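Local structure of glycosyl hydrolases family 2, sugar binding domain protein (Bacteroides uniformis str. 3978 T3 ii, 6D1P) at residues N787-D799 / I803-S812. The protein is a gut bacterial beta-glucuronidase of glycoside hydrolase family 2, which probably cleaves O-glycosidic bonds to release glucuronic acid from its conjugates. Residues are numbered along the deposited sequence; the frame is centred on the assembly and turned at random.
Sequences NKQHAPVVVSASD and ILKTALISVS
Asp799 closes the link between the strands by accepting the amides of Ile803 and Leu804. Asp799 OD2 takes Ile803 N at 2.8 Å through its syn lone pair, while Leu804 N reaches Asp799 OD1 at 2.8 Å from above the carboxylate plane, 40° out of it. A chi1 of 67°, which sets CG between the backbone N and the carbonyl carbon, turns the carboxylate onto these two amides, and the pair of bonds limits its rotation. One step inward, Ser798 OG and Thr806 OG1 share a hydrogen bond of 2.9 Å. Beyond it, Ala797/Ala807, Val795/Ile809 and Val793/Val811 form antiparallel hydrogen-bonded pairs; the last is the least even, with Val793 N to Val811 O stretched to 3.3 Å. The side chains of these pairs share the tightly packed face: Val795 CB lies 4.0 Å from Ile809 CG2, Val795 CG2 meets Val811 CG2, and Leu721 of strand 718-723 and Ile731 of strand 730-738 touch Ile809 and Val811 respectively. On the other face Leu808 and Ser810 are exposed, though Val794 and Ser796 are buried. There Leu808 CD2 leans on Ser796 CB at 3.5 Å, Val794 packs on Leu808 of the second subunit and Leu808 on its Val794, and Ser796 OG bonds Thr757 O of that subunit. This is a C-terminal beta hairpin, 807-811 being an outermost strand of a four-stranded antiparallel sheet, consistent with a beta-sandwich whose outward face joins the dimer interface.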
loop_
_atom_site.group_PDB
_atom_site.type_symbol
_atom_site.label_atom_id
_atom_site.label_comp_id
_atom_site.label_asym_id
_atom_site.label_seq_id
_atom_site.Cartn_x
_atom_site.Cartn_y
_atom_site.Cartn_z
ATOM N N ASN A 787 9.426 -22.473 -5.604
ATOM C CA ASN A 787 10.859 -22.236 -5.731
ATOM C C ASN A 787 11.625 -23.330 -5.001
ATOM O O ASN A 787 11.338 -23.621 -3.837
ATOM C CB ASN A 787 11.258 -20.861 -5.196
ATOM C CG ASN A 787 12.706 -20.527 -5.519
ATOM O OD1 ASN A 787 13.613 -20.900 -4.786
ATOM N ND2 ASN A 787 12.929 -19.859 -6.645
ATOM N N LYS A 788 12.597 -23.934 -5.694
ATOM C CA LYS A 788 13.290 -25.102 -5.155
ATOM C C LYS A 788 14.074 -24.761 -3.894
ATOM O O LYS A 788 14.030 -25.505 -2.908
ATOM C CB LYS A 788 14.218 -25.693 -6.218
ATOM C CG LYS A 788 13.831 -27.087 -6.711
ATOM C CD LYS A 788 14.817 -27.588 -7.767
ATOM C CE LYS A 788 14.348 -28.894 -8.395
ATOM N NZ LYS A 788 15.086 -29.203 -9.656
ATOM N N GLN A 789 14.788 -23.629 -3.908
ATOM C CA GLN A 789 15.595 -23.213 -2.760
ATOM C C GLN A 789 14.803 -23.234 -1.456
ATOM O O GLN A 789 15.321 -23.648 -0.412
ATOM C CB GLN A 789 16.164 -21.811 -2.999
ATOM C CG GLN A 789 17.257 -21.726 -4.063
ATOM C CD GLN A 789 17.438 -20.303 -4.585
ATOM O OE1 GLN A 789 16.685 -19.851 -5.451
ATOM N NE2 GLN A 789 18.428 -19.587 -4.047
ATOM N N HIS A 790 13.547 -22.788 -1.493
ATOM C CA HIS A 790 12.753 -22.671 -0.274
ATOM C C HIS A 790 12.273 -24.012 0.262
ATOM O O HIS A 790 11.846 -24.080 1.420
ATOM C CB HIS A 790 11.547 -21.762 -0.510
ATOM C CG HIS A 790 11.901 -20.327 -0.754
ATOM N ND1 HIS A 790 11.621 -19.327 0.156
ATOM C CD2 HIS A 790 12.488 -19.718 -1.812
ATOM C CE1 HIS A 790 12.022 -18.166 -0.332
ATOM N NE2 HIS A 790 12.553 -18.376 -1.523
ATOM N N ALA A 791 12.335 -25.071 -0.539
ATOM C CA ALA A 791 11.904 -26.380 -0.072
ATOM C C ALA A 791 12.862 -26.894 1.003
ATOM O O ALA A 791 14.052 -26.564 0.991
ATOM C CB ALA A 791 11.833 -27.371 -1.239
ATOM N N PRO A 792 12.366 -27.714 1.951
ATOM C CA PRO A 792 10.992 -28.227 2.055
ATOM C C PRO A 792 9.961 -27.210 2.576
ATOM O O PRO A 792 10.297 -26.379 3.423
ATOM C CB PRO A 792 11.138 -29.379 3.053
ATOM C CG PRO A 792 12.192 -28.897 3.971
ATOM C CD PRO A 792 13.199 -28.206 3.067
ATOM N N VAL A 793 8.732 -27.297 2.056
ATOM C CA VAL A 793 7.574 -26.536 2.511
ATOM C C VAL A 793 6.346 -27.435 2.391
ATOM O O VAL A 793 6.422 -28.573 1.922
ATOM C CB VAL A 793 7.357 -25.241 1.695
ATOM C CG1 VAL A 793 8.524 -24.296 1.840
ATOM C CG2 VAL A 793 7.133 -25.587 0.218
ATOM N N VAL A 794 5.201 -26.913 2.797
ATOM C CA VAL A 794 3.925 -27.572 2.557
ATOM C C VAL A 794 3.048 -26.607 1.776
ATOM O O VAL A 794 2.828 -25.471 2.218
ATOM C CB VAL A 794 3.238 -28.000 3.859
ATOM C CG1 VAL A 794 1.865 -28.556 3.544
ATOM C CG2 VAL A 794 4.081 -29.046 4.593
ATOM N N VAL A 795 2.557 -27.057 0.603
ATOM C CA VAL A 795 1.633 -26.302 -0.243
ATOM C C VAL A 795 0.197 -26.754 0.022
ATOM O O VAL A 795 -0.080 -27.955 0.164
ATOM C CB VAL A 795 1.994 -26.471 -1.730
ATOM C CG1 VAL A 795 0.929 -25.829 -2.635
ATOM C CG2 VAL A 795 3.381 -25.883 -2.002
ATOM N N SER A 796 -0.722 -25.793 0.085
ATOM C CA SER A 796 -2.142 -26.074 0.224
ATOM C C SER A 796 -2.909 -25.652 -1.031
ATOM O O SER A 796 -2.554 -24.672 -1.695
ATOM C CB SER A 796 -2.721 -25.348 1.448
ATOM O OG SER A 796 -2.681 -23.944 1.274
ATOM N N ALA A 797 -3.986 -26.375 -1.334
ATOM C CA ALA A 797 -4.886 -25.996 -2.422
ATOM C C ALA A 797 -6.325 -26.097 -1.943
ATOM O O ALA A 797 -6.712 -27.101 -1.336
ATOM C CB ALA A 797 -4.687 -26.869 -3.675
ATOM N N SER A 798 -7.108 -25.055 -2.229
ATOM C CA SER A 798 -8.518 -24.995 -1.877
ATOM C C SER A 798 -9.327 -24.460 -3.050
ATOM O O SER A 798 -8.813 -23.723 -3.897
ATOM C CB SER A 798 -8.743 -24.092 -0.664
ATOM O OG SER A 798 -7.675 -24.242 0.252
ATOM N N ASP A 799 -10.599 -24.845 -3.099
ATOM C CA ASP A 799 -11.552 -24.133 -3.934
ATOM C C ASP A 799 -11.920 -22.835 -3.230
ATOM O O ASP A 799 -12.186 -22.821 -2.021
ATOM C CB ASP A 799 -12.801 -24.971 -4.211
ATOM C CG ASP A 799 -13.631 -25.204 -2.978
ATOM O OD1 ASP A 799 -13.132 -25.850 -2.028
ATOM O OD2 ASP A 799 -14.780 -24.722 -2.953
ATOM N N ILE A 803 -16.041 -25.151 -0.470
ATOM C CA ILE A 803 -16.929 -26.297 -0.326
ATOM C C ILE A 803 -16.153 -27.614 -0.302
ATOM O O ILE A 803 -16.586 -28.571 0.343
ATOM C CB ILE A 803 -18.013 -26.306 -1.423
ATOM C CG1 ILE A 803 -17.384 -26.279 -2.822
ATOM C CG2 ILE A 803 -18.977 -25.145 -1.208
ATOM C CD1 ILE A 803 -18.393 -26.265 -3.977
ATOM N N LEU A 804 -15.016 -27.692 -0.969
ATOM C CA LEU A 804 -14.198 -28.887 -0.859
ATOM C C LEU A 804 -13.224 -28.723 0.299
ATOM O O LEU A 804 -12.932 -27.609 0.732
ATOM C CB LEU A 804 -13.435 -29.153 -2.161
ATOM C CG LEU A 804 -14.185 -28.985 -3.486
ATOM C CD1 LEU A 804 -13.261 -29.248 -4.689
ATOM C CD2 LEU A 804 -15.392 -29.906 -3.532
ATOM N N LYS A 805 -12.720 -29.847 0.798
ATOM C CA LYS A 805 -11.735 -29.824 1.865
ATOM C C LYS A 805 -10.364 -29.517 1.284
ATOM O O LYS A 805 -10.006 -30.013 0.210
ATOM C CB LYS A 805 -11.710 -31.161 2.611
ATOM C CG LYS A 805 -12.970 -31.459 3.451
ATOM C CD LYS A 805 -12.870 -30.884 4.871
ATOM C CE LYS A 805 -14.246 -30.567 5.486
ATOM N NZ LYS A 805 -14.362 -29.131 5.952
ATOM N N THR A 806 -9.611 -28.678 1.987
ATOM C CA THR A 806 -8.304 -28.227 1.523
ATOM C C THR A 806 -7.373 -29.414 1.355
ATOM O O THR A 806 -7.401 -30.349 2.150
ATOM C CB THR A 806 -7.709 -27.226 2.534
ATOM O OG1 THR A 806 -8.426 -25.991 2.469
ATOM C CG2 THR A 806 -6.239 -26.965 2.280
ATOM N N ALA A 807 -6.547 -29.378 0.315
ATOM C CA ALA A 807 -5.541 -30.402 0.095
ATOM C C ALA A 807 -4.156 -29.869 0.463
ATOM O O ALA A 807 -3.891 -28.670 0.342
ATOM C CB ALA A 807 -5.554 -30.868 -1.372
ATOM N N LEU A 808 -3.259 -30.787 0.864
ATOM C CA LEU A 808 -1.884 -30.463 1.236
ATOM C C LEU A 808 -0.906 -31.424 0.580
ATOM O O LEU A 808 -1.193 -32.607 0.419
ATOM C CB LEU A 808 -1.649 -30.550 2.753
ATOM C CG LEU A 808 -2.547 -29.722 3.662
ATOM C CD1 LEU A 808 -2.245 -30.100 5.080
ATOM C CD2 LEU A 808 -2.309 -28.237 3.408
ATOM N N ILE A 809 0.285 -30.918 0.276
ATOM C CA ILE A 809 1.377 -31.756 -0.192
ATOM C C ILE A 809 2.684 -31.201 0.354
ATOM O O ILE A 809 2.906 -29.987 0.365
ATOM C CB ILE A 809 1.392 -31.830 -1.728
ATOM C CG1 ILE A 809 2.504 -32.752 -2.234
ATOM C CG2 ILE A 809 1.528 -30.444 -2.335
ATOM C CD1 ILE A 809 2.373 -33.034 -3.762
ATOM N N SER A 810 3.550 -32.098 0.814
ATOM C CA SER A 810 4.885 -31.732 1.252
ATOM C C SER A 810 5.816 -31.767 0.058
ATOM O O SER A 810 5.779 -32.703 -0.743
ATOM C CB SER A 810 5.381 -32.687 2.344
ATOM O OG SER A 810 4.346 -32.910 3.289
ATOM N N VAL A 811 6.647 -30.744 -0.064
ATOM C CA VAL A 811 7.507 -30.563 -1.223
ATOM C C VAL A 811 8.949 -30.628 -0.737
ATOM O O VAL A 811 9.418 -29.718 -0.039
ATOM C CB VAL A 811 7.209 -29.239 -1.943
ATOM C CG1 VAL A 811 8.171 -29.012 -3.076
ATOM C CG2 VAL A 811 5.788 -29.244 -2.455
ATOM N N SER A 812 9.650 -31.701 -1.108
ATOM C CA SER A 812 11.032 -31.974 -0.693
ATOM C C SER A 812 12.019 -30.846 -0.994
ATOM O O SER A 812 12.567 -30.770 -2.102
ATOM C CB SER A 812 11.514 -33.256 -1.377
ATOM O OG SER A 812 11.170 -33.237 -2.761
#